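Local coordinates for protein succinate--CoA ligase subunit alpha (Campylobacter jejuni, PDB 6MEL) that serves as the alpha subunit of a succinate--CoA ligase and joins a Rossmann-type CoA-binding domain to a second alpha/beta domain of the CoA-ligase family, at residues E20-A25 against T47-P52; M29-N34 against G126-E131; I71-P74 against D80-I83; K103-A108 against D181-L186; F221-I226 against K267-H272. One frame throughout, in Å; residues are numbered along the deposited sequence.

Overall arrangement
The five contacts show how a two-domain alpha/beta subunit is assembled from small local fits. Interactions 1 and 3 lie wholly in the Rossmann-type domain, their centres about 16 Å apart, and meet where Phe72 packs on Ala21 and His24; interaction 1 precedes interaction 3 in the sequence. Interactions 1 and 2 share helix 19-31, while interactions 3 and 4 touch through Val82 and Ile83 on Ala108. Interaction 2 sets helix 19-31 against strand 126-129, and interaction 4 sets helix 102-115 against the loop after strand 172-177, so both, alternating along the chain, bridge the two sheets. Interaction 5 lies in the second domain, about 42 Å from interaction 1 between centres, so the contacts span the subunit.

Interaction 1 (E20-A25 against T47-P52); sequences EATFHA and THLGKP
In Thr22, chi1 of -63° sets OG1 beside the backbone N and puts CG2 anti to that N, while His48 extends its ring with CG anti to its own backbone N (chi1 -178°), and the two side chains meet. The setting is a Rossmann-type domain, where a tight beta hairpin, closed by a type I' turn from His48 to Lys51, leans on the flank of helix 19-31. His48 NE2 donates to Thr22 OG1 over 2.8 Å, and the hydroxyl lies only 11° out of the imidazole plane, so the bond is made at the ring edge. The same hydroxyl is hydrogen-bonded to Gly18 O, just ahead of helix 19-31, with a further weak bond to Phe16 O. The threonine therefore ties the hairpin to the start of its own helix. His48 in turn packs edge-to-face with the ring of Phe16, which gives the imidazole a second constraint besides its bond. Thr22 CG2 also lies against the ring edge, 3.5 Å from His48 NE2.

Leu49, at the second position of the turn, carries the apolar half of the contact. Its positive phi suits a type I' turn, and its side chain leans back over the imidazole, with CG above one ring face toward the rim. Beyond the ring, Leu49 CD1 comes to rest 3.8 Å from both Thr22 O and Ala25 CB.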
# COMPACT_ATOMS: atom_id res chain seq x y z
N GLU A 20 -17.97 -14.17 -5.53
CA GLU A 20 -17.90 -13.23 -4.40
C GLU A 20 -18.94 -12.12 -4.58
O GLU A 20 -19.64 -11.77 -3.67
CB GLU A 20 -16.54 -12.55 -4.35
CG GLU A 20 -15.56 -13.10 -3.35
CD GLU A 20 -14.57 -12.03 -2.90
OE1 GLU A 20 -14.38 -11.86 -1.69
OE2 GLU A 20 -14.03 -11.31 -3.77
N ALA A 21 -18.96 -11.53 -5.77
CA ALA A 21 -19.89 -10.49 -6.12
C ALA A 21 -21.33 -10.96 -5.90
O ALA A 21 -22.16 -10.19 -5.40
CB ALA A 21 -19.71 -10.09 -7.56
N THR A 22 -21.61 -12.22 -6.28
CA THR A 22 -22.97 -12.79 -6.14
C THR A 22 -23.35 -12.85 -4.64
O THR A 22 -24.41 -12.41 -4.25
CB THR A 22 -23.06 -14.17 -6.82
OG1 THR A 22 -22.83 -14.01 -8.22
CG2 THR A 22 -24.41 -14.84 -6.58
N PHE A 23 -22.45 -13.41 -3.83
CA PHE A 23 -22.63 -13.50 -2.41
C PHE A 23 -22.95 -12.11 -1.83
O PHE A 23 -23.95 -11.95 -1.14
CB PHE A 23 -21.37 -14.09 -1.76
CG PHE A 23 -21.45 -14.16 -0.26
CD1 PHE A 23 -21.98 -15.29 0.37
CD2 PHE A 23 -21.07 -13.08 0.51
CE1 PHE A 23 -22.09 -15.34 1.76
CE2 PHE A 23 -21.20 -13.11 1.90
CZ PHE A 23 -21.68 -14.25 2.52
N HIS A 24 -22.11 -11.09 -2.13
CA HIS A 24 -22.28 -9.80 -1.52
C HIS A 24 -23.52 -9.09 -2.09
O HIS A 24 -24.24 -8.46 -1.33
CB HIS A 24 -21.01 -8.96 -1.62
CG HIS A 24 -19.93 -9.51 -0.76
ND1 HIS A 24 -19.99 -9.44 0.61
CD2 HIS A 24 -18.79 -10.18 -1.07
CE1 HIS A 24 -18.89 -10.00 1.11
NE2 HIS A 24 -18.16 -10.49 0.10
N ALA A 25 -23.73 -9.16 -3.41
CA ALA A 25 -24.91 -8.52 -4.07
C ALA A 25 -26.21 -9.00 -3.40
O ALA A 25 -27.12 -8.19 -3.14
CB ALA A 25 -24.96 -8.79 -5.55
N THR A 47 -30.54 -13.47 -16.60
CA THR A 47 -31.08 -13.04 -15.34
C THR A 47 -30.17 -13.58 -14.23
O THR A 47 -29.67 -14.71 -14.34
CB THR A 47 -32.54 -13.51 -15.22
OG1 THR A 47 -33.32 -12.70 -16.09
CG2 THR A 47 -33.10 -13.32 -13.84
N HIS A 48 -29.95 -12.78 -13.17
CA HIS A 48 -29.06 -13.15 -12.03
C HIS A 48 -29.57 -12.43 -10.78
O HIS A 48 -29.86 -11.20 -10.81
CB HIS A 48 -27.58 -12.91 -12.39
CG HIS A 48 -26.60 -13.29 -11.33
ND1 HIS A 48 -26.36 -14.59 -10.96
CD2 HIS A 48 -25.81 -12.53 -10.52
CE1 HIS A 48 -25.42 -14.63 -10.01
NE2 HIS A 48 -25.05 -13.37 -9.74
N LEU A 49 -29.85 -13.22 -9.74
CA LEU A 49 -30.47 -12.75 -8.51
C LEU A 49 -31.73 -11.95 -8.82
O LEU A 49 -32.00 -10.93 -8.18
CB LEU A 49 -29.46 -11.88 -7.75
CG LEU A 49 -28.20 -12.61 -7.30
CD1 LEU A 49 -27.24 -11.63 -6.62
CD2 LEU A 49 -28.57 -13.75 -6.35
N GLY A 50 -32.50 -12.43 -9.80
CA GLY A 50 -33.77 -11.84 -10.23
C GLY A 50 -33.65 -10.52 -10.98
O GLY A 50 -34.64 -9.82 -11.15
N LYS A 51 -32.46 -10.17 -11.48
CA LYS A 51 -32.27 -8.90 -12.15
C LYS A 51 -31.59 -9.12 -13.48
O LYS A 51 -30.91 -10.11 -13.68
CB LYS A 51 -31.38 -7.99 -11.28
CG LYS A 51 -31.95 -7.73 -9.90
CD LYS A 51 -33.21 -6.91 -9.97
CE LYS A 51 -33.92 -6.86 -8.63
NZ LYS A 51 -35.11 -5.99 -8.76
N PRO A 52 -31.72 -8.16 -14.42
CA PRO A 52 -31.09 -8.29 -15.73
C PRO A 52 -29.56 -8.14 -15.70
O PRO A 52 -29.00 -7.39 -14.89
CB PRO A 52 -31.79 -7.20 -16.56
CG PRO A 52 -32.29 -6.19 -15.55
CD PRO A 52 -32.58 -6.98 -14.29

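Interaction 2 (M29-N34 against G126-E131); sequences MAYGTN and GIITSE
Tyr31 brings a single hydrogen bond to the segment 126-131: Glu131 N donates to Tyr31 OH at 2.8 Å, with an N-H...O angle of 166°, nearly straight. A phenol oxygen thus satisfies a backbone amide at the point where the chain leaves strand 126-129. The ring gets there because CG stands anti to the backbone N (chi1 -164°), which carries the ring out to the side of the helix's last turn, toward 126-131. The carboxylate of Glu131 is engaged elsewhere, with OE2 bonded to Lys145 N.

Apolar packing accompanies the bond. Ile128 stands across the phenol and brings its CD1 3.7 Å from both Tyr31 CE2 and Tyr31 OH, coming at the ring on a slant. At the ring's edge and near its plane, Thr129 O lies 4.0 Å from Tyr31 CE2. Lys134 of the neighbouring strand also packs against Tyr31.

Backbone turns shape both partners. Gly32, with a positive phi of 125°, ends the helix in a Schellman motif; Gly32 N bonds to Met29 O at 2.9 Å. Across the contact, Glu131 also has positive phi and lies in the connection between the antiparallel strands 126-129 and 133-136. In sum, the Schellman-capped C-terminal end of a Rossmann-domain helix is set, through one aromatic side chain, against the beta hairpin of those two strands at the edge of the second sheet.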
# COMPACT_ATOMS: atom_id res chain seq x y z
N MET A 29 -28.84 -6.66 -1.39
CA MET A 29 -30.26 -6.65 -1.71
C MET A 29 -31.12 -6.95 -0.47
O MET A 29 -32.07 -6.21 -0.19
CB MET A 29 -30.58 -7.64 -2.82
CG MET A 29 -30.12 -7.14 -4.18
SD MET A 29 -30.08 -8.47 -5.46
CE MET A 29 -31.24 -7.76 -6.62
N ALA A 30 -30.72 -7.95 0.32
CA ALA A 30 -31.48 -8.32 1.54
C ALA A 30 -31.45 -7.16 2.53
O ALA A 30 -32.40 -6.98 3.26
CB ALA A 30 -30.93 -9.58 2.19
N TYR A 31 -30.36 -6.37 2.54
CA TYR A 31 -30.28 -5.25 3.46
C TYR A 31 -31.15 -4.07 3.01
O TYR A 31 -31.36 -3.15 3.78
CB TYR A 31 -28.81 -4.82 3.57
CG TYR A 31 -28.49 -3.95 4.75
CD1 TYR A 31 -28.42 -4.49 6.02
CD2 TYR A 31 -28.31 -2.58 4.61
CE1 TYR A 31 -28.11 -3.70 7.12
CE2 TYR A 31 -27.99 -1.77 5.70
CZ TYR A 31 -27.89 -2.34 6.96
OH TYR A 31 -27.59 -1.58 8.07
N GLY A 32 -31.59 -4.05 1.74
CA GLY A 32 -32.50 -2.99 1.24
C GLY A 32 -31.98 -2.26 0.01
O GLY A 32 -32.67 -1.41 -0.54
N THR A 33 -30.77 -2.61 -0.45
CA THR A 33 -30.16 -1.89 -1.58
C THR A 33 -30.96 -2.16 -2.86
O THR A 33 -31.20 -3.30 -3.21
CB THR A 33 -28.71 -2.29 -1.83
OG1 THR A 33 -28.00 -2.26 -0.58
CG2 THR A 33 -28.03 -1.39 -2.85
N ASN A 34 -31.29 -1.10 -3.58
CA ASN A 34 -32.01 -1.19 -4.86
C ASN A 34 -31.05 -1.58 -6.00
O ASN A 34 -30.75 -0.77 -6.88
CB ASN A 34 -32.70 0.14 -5.19
CG ASN A 34 -33.69 0.04 -6.35
OD1 ASN A 34 -34.05 -1.06 -6.73
ND2 ASN A 34 -34.08 1.15 -6.96
N GLY A 126 -16.59 -0.34 0.83
CA GLY A 126 -17.74 0.31 0.23
C GLY A 126 -18.41 1.33 1.13
O GLY A 126 -17.77 1.99 1.94
N ILE A 127 -19.72 1.50 0.94
CA ILE A 127 -20.47 2.55 1.64
C ILE A 127 -21.75 1.93 2.19
O ILE A 127 -22.32 1.03 1.57
CB ILE A 127 -20.74 3.77 0.73
CG1 ILE A 127 -21.55 4.86 1.44
CG2 ILE A 127 -21.42 3.36 -0.56
CD1 ILE A 127 -21.61 6.17 0.66
N ILE A 128 -22.17 2.39 3.38
CA ILE A 128 -23.38 1.87 3.98
C ILE A 128 -24.12 3.03 4.62
O ILE A 128 -23.52 3.83 5.35
CB ILE A 128 -23.12 0.72 4.99
CG1 ILE A 128 -24.43 0.23 5.63
CG2 ILE A 128 -22.12 1.11 6.08
CD1 ILE A 128 -24.36 -1.13 6.25
N THR A 129 -25.43 3.07 4.36
CA THR A 129 -26.36 3.93 5.09
C THR A 129 -27.21 3.01 5.97
O THR A 129 -28.02 2.23 5.46
CB THR A 129 -27.18 4.82 4.16
OG1 THR A 129 -26.28 5.78 3.61
CG2 THR A 129 -28.32 5.55 4.87
N SER A 130 -26.98 3.10 7.29
CA SER A 130 -27.48 2.19 8.31
C SER A 130 -28.98 1.92 8.11
O SER A 130 -29.74 2.83 7.94
CB SER A 130 -27.22 2.74 9.68
OG SER A 130 -25.85 3.02 9.86
N GLU A 131 -29.32 0.63 8.03
CA GLU A 131 -30.70 0.14 7.95
C GLU A 131 -31.39 0.68 6.69
O GLU A 131 -32.59 0.66 6.64
CB GLU A 131 -31.50 0.53 9.20
CG GLU A 131 -30.96 -0.09 10.49
CD GLU A 131 -31.61 0.50 11.75
OE1 GLU A 131 -32.73 1.02 11.63
OE2 GLU A 131 -30.97 0.55 12.82

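Interaction 3 (I71-P74 against D80-I83); sequences IFVP and DSVI
Val73 and Ser81 mark the closest backbone approach, with CA atoms 7.6 Å apart, where the chain leaves strand 68-71 and turns into helix 78-87. This is a strand-loop-helix connection of the Rossmann-type domain, and the helix folds back over the strand it follows.

Both branches of Val73 straddle the serine hydroxyl: Ser81 OG lies 3.6 Å from Val73 CG2 and 3.7 Å from Val73 CG1. Ser81 CB sits behind it, 3.9 Å from Val73 CG2. A chi1 of -70° holds OG on the side of the serine's own backbone N, from where it bonds to Ala77 O, just before the helix's first residue. Deeper down, Ile71 reaches the helix with the end of its chain. Its CD1 comes 4.3 Å from Val82 CG2 and 4.2 Å from Ser81 O, while its CG2 branch stands 4.3 Å from Ser81 CB. That serine carbonyl bonds to Gln14 NE2, linking the helix to strand 10-14. Val82 also packs on Ala108 of helix 102-115, and Ile71 on Ala93 and Val95 of the adjacent strand.

The two segments are thus held together by van der Waals contact alone, with methyls meeting a methyl, a methylene and oxygen atoms. Ser81 OG is taken by Ala77 O and Ser81 O by Gln14 NE2, which lets Val73 pack against a hydroxyl that is already satisfied.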
# COMPACT_ATOMS: atom_id res chain seq x y z
N ILE A 71 -18.46 -2.09 -7.95
CA ILE A 71 -17.49 -2.77 -8.82
C ILE A 71 -16.71 -3.83 -8.04
O ILE A 71 -15.96 -3.52 -7.09
CB ILE A 71 -16.55 -1.74 -9.46
CG1 ILE A 71 -17.36 -0.71 -10.26
CG2 ILE A 71 -15.49 -2.45 -10.29
CD1 ILE A 71 -16.54 0.27 -11.03
N PHE A 72 -16.84 -5.09 -8.49
CA PHE A 72 -16.21 -6.27 -7.88
C PHE A 72 -15.21 -6.95 -8.82
O PHE A 72 -14.68 -8.00 -8.46
CB PHE A 72 -17.23 -7.34 -7.51
CG PHE A 72 -18.03 -7.03 -6.27
CD1 PHE A 72 -17.46 -7.20 -5.01
CD2 PHE A 72 -19.35 -6.61 -6.35
CE1 PHE A 72 -18.18 -6.92 -3.85
CE2 PHE A 72 -20.08 -6.33 -5.18
CZ PHE A 72 -19.49 -6.47 -3.95
N VAL A 73 -14.90 -6.35 -9.98
CA VAL A 73 -14.11 -7.02 -10.98
C VAL A 73 -12.67 -7.21 -10.47
O VAL A 73 -12.21 -6.48 -9.59
CB VAL A 73 -14.09 -6.27 -12.32
CG1 VAL A 73 -15.50 -6.06 -12.86
CG2 VAL A 73 -13.29 -4.95 -12.19
N PRO A 74 -11.94 -8.19 -11.01
CA PRO A 74 -10.58 -8.44 -10.57
C PRO A 74 -9.67 -7.23 -10.85
O PRO A 74 -9.98 -6.36 -11.64
CB PRO A 74 -10.12 -9.62 -11.45
CG PRO A 74 -11.42 -10.25 -12.00
CD PRO A 74 -12.37 -9.08 -12.11
N ASP A 80 -10.08 -0.30 -16.35
CA ASP A 80 -10.97 -0.29 -17.50
C ASP A 80 -12.45 -0.26 -17.07
O ASP A 80 -13.25 0.43 -17.75
CB ASP A 80 -10.68 -1.42 -18.48
CG ASP A 80 -9.34 -1.24 -19.17
OD1 ASP A 80 -8.76 -0.10 -19.06
OD2 ASP A 80 -8.85 -2.23 -19.72
N SER A 81 -12.80 -0.90 -15.94
CA SER A 81 -14.21 -0.90 -15.47
C SER A 81 -14.59 0.47 -14.91
O SER A 81 -15.75 0.90 -15.10
CB SER A 81 -14.50 -2.01 -14.46
OG SER A 81 -14.47 -3.26 -15.12
N VAL A 82 -13.62 1.18 -14.28
CA VAL A 82 -13.88 2.53 -13.81
C VAL A 82 -14.08 3.47 -15.02
O VAL A 82 -15.03 4.27 -15.06
CB VAL A 82 -12.77 3.03 -12.87
CG1 VAL A 82 -12.90 4.53 -12.60
CG2 VAL A 82 -12.77 2.23 -11.58
N ILE A 83 -13.20 3.34 -16.02
CA ILE A 83 -13.29 4.12 -17.25
C ILE A 83 -14.63 3.84 -17.95
O ILE A 83 -15.26 4.76 -18.39
CB ILE A 83 -12.07 3.85 -18.15
CG1 ILE A 83 -10.82 4.49 -17.55
CG2 ILE A 83 -12.31 4.34 -19.58
CD1 ILE A 83 -9.54 4.09 -18.25

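Interaction 4 (K103-A108 against D181-L186); sequences KDMMFA and DPIIGL
Ile183 pushes its CD1 methyl onto the flank of helix 102-115, where it rests 3.6 Å from both Met106 CB and Met106 CA and 3.9 Å from Met106 CG. The methyl therefore meets the root of the methionine, whose sulfur end leads away from the loop. Ile183 gains this reach by keeping CG1 beside its backbone N (chi1 -58°) and continuing nearly straight to CD1.

The other branch is turned to Met105. That side chain and Ile183 run antiparallel to one another, with Met105 CG 4.1 Å from Ile183 CG2 and 3.7 Å from Ile183 O. After CG the methionine bends (chi2 55°), and it goes on to pack against Pro122 and Ile119. The nearest pair of CA atoms, those of Met105 and Ile183, is 6.7 Å apart.

Segment 181-186 is the loop between strand 172-177 and helix 188-197, so the contact joins a connection of the second sheet to a helix beside the first. The loop is also tied down nearby by Lys109 NZ, which bonds to Ile184 O. The other protein chain of the assembly borders the site: an aromatic side chain of that chain packs on Ile183, and a basic side chain of it pairs with Asp104. A forked aliphatic side chain placed between two buried methionines makes the union largely apolar, with one carbonyl oxygen against a methylene, and polar ties lie around it, to Lys109 and to the other chain.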
# COMPACT_ATOMS: atom_id res chain seq x y z
N LYS A 103 -0.88 2.80 -11.55
CA LYS A 103 -0.95 3.56 -12.77
C LYS A 103 -2.37 3.46 -13.37
O LYS A 103 -2.88 4.44 -13.94
CB LYS A 103 0.10 3.04 -13.76
CG LYS A 103 0.13 3.81 -15.05
CD LYS A 103 1.13 3.27 -16.03
CE LYS A 103 0.65 1.98 -16.63
NZ LYS A 103 1.39 1.70 -17.88
N ASP A 104 -3.00 2.28 -13.26
CA ASP A 104 -4.35 2.12 -13.86
C ASP A 104 -5.33 3.03 -13.14
O ASP A 104 -6.20 3.65 -13.74
CB ASP A 104 -4.86 0.68 -13.82
CG ASP A 104 -4.14 -0.31 -14.70
OD1 ASP A 104 -3.29 0.12 -15.54
OD2 ASP A 104 -4.43 -1.52 -14.55
N MET A 105 -5.18 3.12 -11.83
CA MET A 105 -6.03 3.96 -11.04
C MET A 105 -5.76 5.44 -11.34
O MET A 105 -6.68 6.26 -11.39
CB MET A 105 -5.82 3.65 -9.56
CG MET A 105 -6.90 4.13 -8.71
SD MET A 105 -8.53 3.49 -9.26
CE MET A 105 -9.15 5.09 -8.82
N MET A 106 -4.48 5.78 -11.55
CA MET A 106 -4.12 7.14 -11.86
C MET A 106 -4.87 7.61 -13.12
O MET A 106 -5.49 8.68 -13.13
CB MET A 106 -2.61 7.26 -12.08
CG MET A 106 -2.08 8.69 -12.17
SD MET A 106 -0.25 8.76 -12.31
CE MET A 106 -0.02 7.75 -13.76
N PHE A 107 -4.77 6.85 -14.20
CA PHE A 107 -5.42 7.19 -15.47
C PHE A 107 -6.95 7.11 -15.36
O PHE A 107 -7.65 7.99 -15.86
CB PHE A 107 -4.93 6.30 -16.62
CG PHE A 107 -3.59 6.73 -17.17
CD1 PHE A 107 -3.48 7.92 -17.89
CD2 PHE A 107 -2.45 5.97 -16.95
CE1 PHE A 107 -2.25 8.34 -18.37
CE2 PHE A 107 -1.23 6.38 -17.46
CZ PHE A 107 -1.14 7.55 -18.20
N ALA A 108 -7.47 6.11 -14.64
CA ALA A 108 -8.93 5.96 -14.55
C ALA A 108 -9.54 7.12 -13.76
O ALA A 108 -10.58 7.63 -14.13
CB ALA A 108 -9.32 4.63 -13.96
N ASP A 181 -5.44 2.31 -0.82
CA ASP A 181 -4.48 2.43 -1.91
C ASP A 181 -3.88 3.84 -1.94
O ASP A 181 -4.36 4.78 -1.30
CB ASP A 181 -5.13 2.06 -3.24
CG ASP A 181 -5.28 0.56 -3.45
OD1 ASP A 181 -4.84 -0.21 -2.57
OD2 ASP A 181 -5.81 0.17 -4.53
N PRO A 182 -2.76 4.03 -2.66
CA PRO A 182 -2.11 5.33 -2.71
C PRO A 182 -2.91 6.38 -3.47
O PRO A 182 -2.85 7.56 -3.14
CB PRO A 182 -0.77 5.05 -3.43
CG PRO A 182 -0.66 3.55 -3.60
CD PRO A 182 -2.04 2.99 -3.40
N ILE A 183 -3.64 5.95 -4.49
CA ILE A 183 -4.64 6.82 -5.14
C ILE A 183 -6.05 6.27 -4.86
O ILE A 183 -6.33 5.12 -5.19
CB ILE A 183 -4.39 6.89 -6.65
CG1 ILE A 183 -2.99 7.39 -7.01
CG2 ILE A 183 -5.47 7.71 -7.34
CD1 ILE A 183 -2.74 7.35 -8.52
N ILE A 184 -6.91 7.12 -4.30
CA ILE A 184 -8.27 6.81 -4.01
C ILE A 184 -9.13 7.94 -4.54
O ILE A 184 -8.62 8.86 -5.17
CB ILE A 184 -8.46 6.59 -2.49
CG1 ILE A 184 -7.98 7.79 -1.68
CG2 ILE A 184 -7.79 5.30 -2.02
CD1 ILE A 184 -8.45 7.77 -0.24
N GLY A 185 -10.44 7.83 -4.34
CA GLY A 185 -11.36 8.81 -4.85
C GLY A 185 -11.74 9.82 -3.79
O GLY A 185 -10.86 10.54 -3.26
N LEU A 186 -13.03 9.91 -3.50
CA LEU A 186 -13.51 10.78 -2.44
C LEU A 186 -12.75 10.45 -1.14
O LEU A 186 -12.52 9.28 -0.79
CB LEU A 186 -15.01 10.57 -2.23
CG LEU A 186 -15.93 10.94 -3.38
CD1 LEU A 186 -17.36 10.57 -3.05
CD2 LEU A 186 -15.84 12.42 -3.73

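Interaction 5 (F221-I226 against K267-H272); sequences FIKENI and KSYGIH
Ile222 and Ile271 form the buried half of a contact between the C-terminal part of helix 214-225 and the chain leaving helix 259-268, which ends in a Schellman motif with Gly270 at its C-prime position. Both elements belong to the alpha/beta domain around the second sheet. The two isoleucines lie crosswise: Ile222 CG2 is 3.6 Å from Ile271 CD1, and Ile222 CD1 is 3.7 Å from Ile271 CG1. Each thus presents two carbons to the other. Ile271 is bent at chi2 (66°), which brings the end of its chain nearer to the helix, and it packs as well on Val230 and Ala232 of the adjacent strand, while Ile222 continues toward Leu192.

The outer half mixes aliphatic, aromatic and carbonyl surface. Lys223 runs past the ring of Tyr269 and offers its methylenes, with CB 3.7 Å from Tyr269 CD2. Farther along, Lys223 CD passes 3.6 Å from Tyr269 O, and the amine end then leads away. The tyrosine side chain also touches Ala219 and Lys220, extending along the helix.

Hydrogen bonds here stay on their own side of the contact rather than crossing it. Gly270, with a positive phi of 93°, bonds through its N to Lys267 O, and Ile271 N reaches Leu266 O. In the other helix Ile222 O accepts from both Ile226 N and Asn225 N. The Asn225 side chain folds back, its ND2 3.4 Å above one face of the Phe221 ring, toward its rim, and donates to Phe221 O at 3.0 Å, in the carbonyl plane and on a lone pair.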
# COMPACT_ATOMS: atom_id res chain seq x y z
N PHE A 221 -8.41 22.16 6.96
CA PHE A 221 -9.67 22.19 6.31
C PHE A 221 -10.81 22.09 7.34
O PHE A 221 -11.81 22.79 7.20
CB PHE A 221 -9.76 21.09 5.26
CG PHE A 221 -11.11 20.98 4.62
CD1 PHE A 221 -11.41 21.72 3.49
CD2 PHE A 221 -12.10 20.19 5.18
CE1 PHE A 221 -12.67 21.65 2.92
CE2 PHE A 221 -13.36 20.11 4.61
CZ PHE A 221 -13.64 20.83 3.47
N ILE A 222 -10.71 21.17 8.30
CA ILE A 222 -11.73 21.01 9.35
C ILE A 222 -11.89 22.33 10.13
O ILE A 222 -13.00 22.86 10.30
CB ILE A 222 -11.41 19.80 10.25
CG1 ILE A 222 -11.71 18.48 9.52
CG2 ILE A 222 -12.18 19.87 11.57
CD1 ILE A 222 -10.91 17.32 10.04
N LYS A 223 -10.77 22.88 10.60
CA LYS A 223 -10.80 24.11 11.36
C LYS A 223 -11.57 25.20 10.60
O LYS A 223 -12.39 25.85 11.16
CB LYS A 223 -9.37 24.59 11.62
CG LYS A 223 -9.27 25.87 12.45
CD LYS A 223 -9.80 25.67 13.84
CE LYS A 223 -9.39 26.81 14.75
NZ LYS A 223 -10.42 27.05 15.78
N GLU A 224 -11.30 25.34 9.30
CA GLU A 224 -11.84 26.40 8.49
C GLU A 224 -13.26 26.10 8.00
O GLU A 224 -13.96 27.03 7.68
CB GLU A 224 -10.89 26.71 7.34
CG GLU A 224 -9.72 27.57 7.79
CD GLU A 224 -8.52 27.66 6.85
OE1 GLU A 224 -8.65 27.28 5.68
OE2 GLU A 224 -7.44 28.11 7.32
N ASN A 225 -13.70 24.84 7.91
CA ASN A 225 -14.94 24.59 7.17
C ASN A 225 -15.96 23.73 7.91
O ASN A 225 -17.09 23.68 7.49
CB ASN A 225 -14.67 23.94 5.82
CG ASN A 225 -13.82 24.82 4.94
OD1 ASN A 225 -14.34 25.69 4.27
ND2 ASN A 225 -12.51 24.65 4.98
N ILE A 226 -15.54 22.97 8.92
CA ILE A 226 -16.39 21.94 9.50
C ILE A 226 -16.62 22.30 10.96
O ILE A 226 -15.70 22.20 11.78
CB ILE A 226 -15.72 20.55 9.36
CG1 ILE A 226 -15.31 20.26 7.91
CG2 ILE A 226 -16.60 19.45 9.91
CD1 ILE A 226 -16.48 20.03 6.98
N LYS A 267 -4.64 17.35 16.09
CA LYS A 267 -4.77 17.83 17.47
C LYS A 267 -4.65 19.38 17.52
O LYS A 267 -5.49 20.05 18.11
CB LYS A 267 -3.72 17.18 18.35
CG LYS A 267 -3.82 17.58 19.82
CD LYS A 267 -2.84 16.84 20.72
CE LYS A 267 -3.32 16.83 22.16
NZ LYS A 267 -4.31 15.73 22.36
N SER A 268 -3.67 19.94 16.80
CA SER A 268 -3.39 21.36 16.86
C SER A 268 -4.51 22.16 16.17
O SER A 268 -4.66 23.32 16.44
CB SER A 268 -2.06 21.67 16.24
OG SER A 268 -2.18 21.63 14.82
N TYR A 269 -5.32 21.54 15.30
CA TYR A 269 -6.43 22.25 14.67
C TYR A 269 -7.75 21.96 15.38
O TYR A 269 -8.81 22.31 14.83
CB TYR A 269 -6.50 21.92 13.18
CG TYR A 269 -5.56 22.77 12.37
CD1 TYR A 269 -4.41 22.26 11.79
CD2 TYR A 269 -5.80 24.13 12.24
CE1 TYR A 269 -3.56 23.06 11.05
CE2 TYR A 269 -4.98 24.95 11.49
CZ TYR A 269 -3.85 24.42 10.91
OH TYR A 269 -3.06 25.26 10.18
N GLY A 270 -7.71 21.34 16.57
CA GLY A 270 -8.93 21.16 17.43
C GLY A 270 -9.67 19.83 17.21
O GLY A 270 -10.70 19.60 17.84
N ILE A 271 -9.17 18.94 16.32
CA ILE A 271 -9.83 17.62 16.15
C ILE A 271 -9.67 16.82 17.45
O ILE A 271 -8.64 16.92 18.15
CB ILE A 271 -9.29 16.89 14.90
CG1 ILE A 271 -9.76 17.54 13.60
CG2 ILE A 271 -9.64 15.40 14.94
CD1 ILE A 271 -9.24 18.94 13.34
N HIS A 272 -10.67 16.01 17.80
CA HIS A 272 -10.54 15.12 18.96
C HIS A 272 -9.77 13.86 18.56
O HIS A 272 -10.34 12.90 18.06
CB HIS A 272 -11.91 14.73 19.55
CG HIS A 272 -12.73 15.83 20.13
ND1 HIS A 272 -13.28 16.84 19.36
CD2 HIS A 272 -13.16 16.06 21.39
CE1 HIS A 272 -14.01 17.64 20.13
NE2 HIS A 272 -13.94 17.19 21.38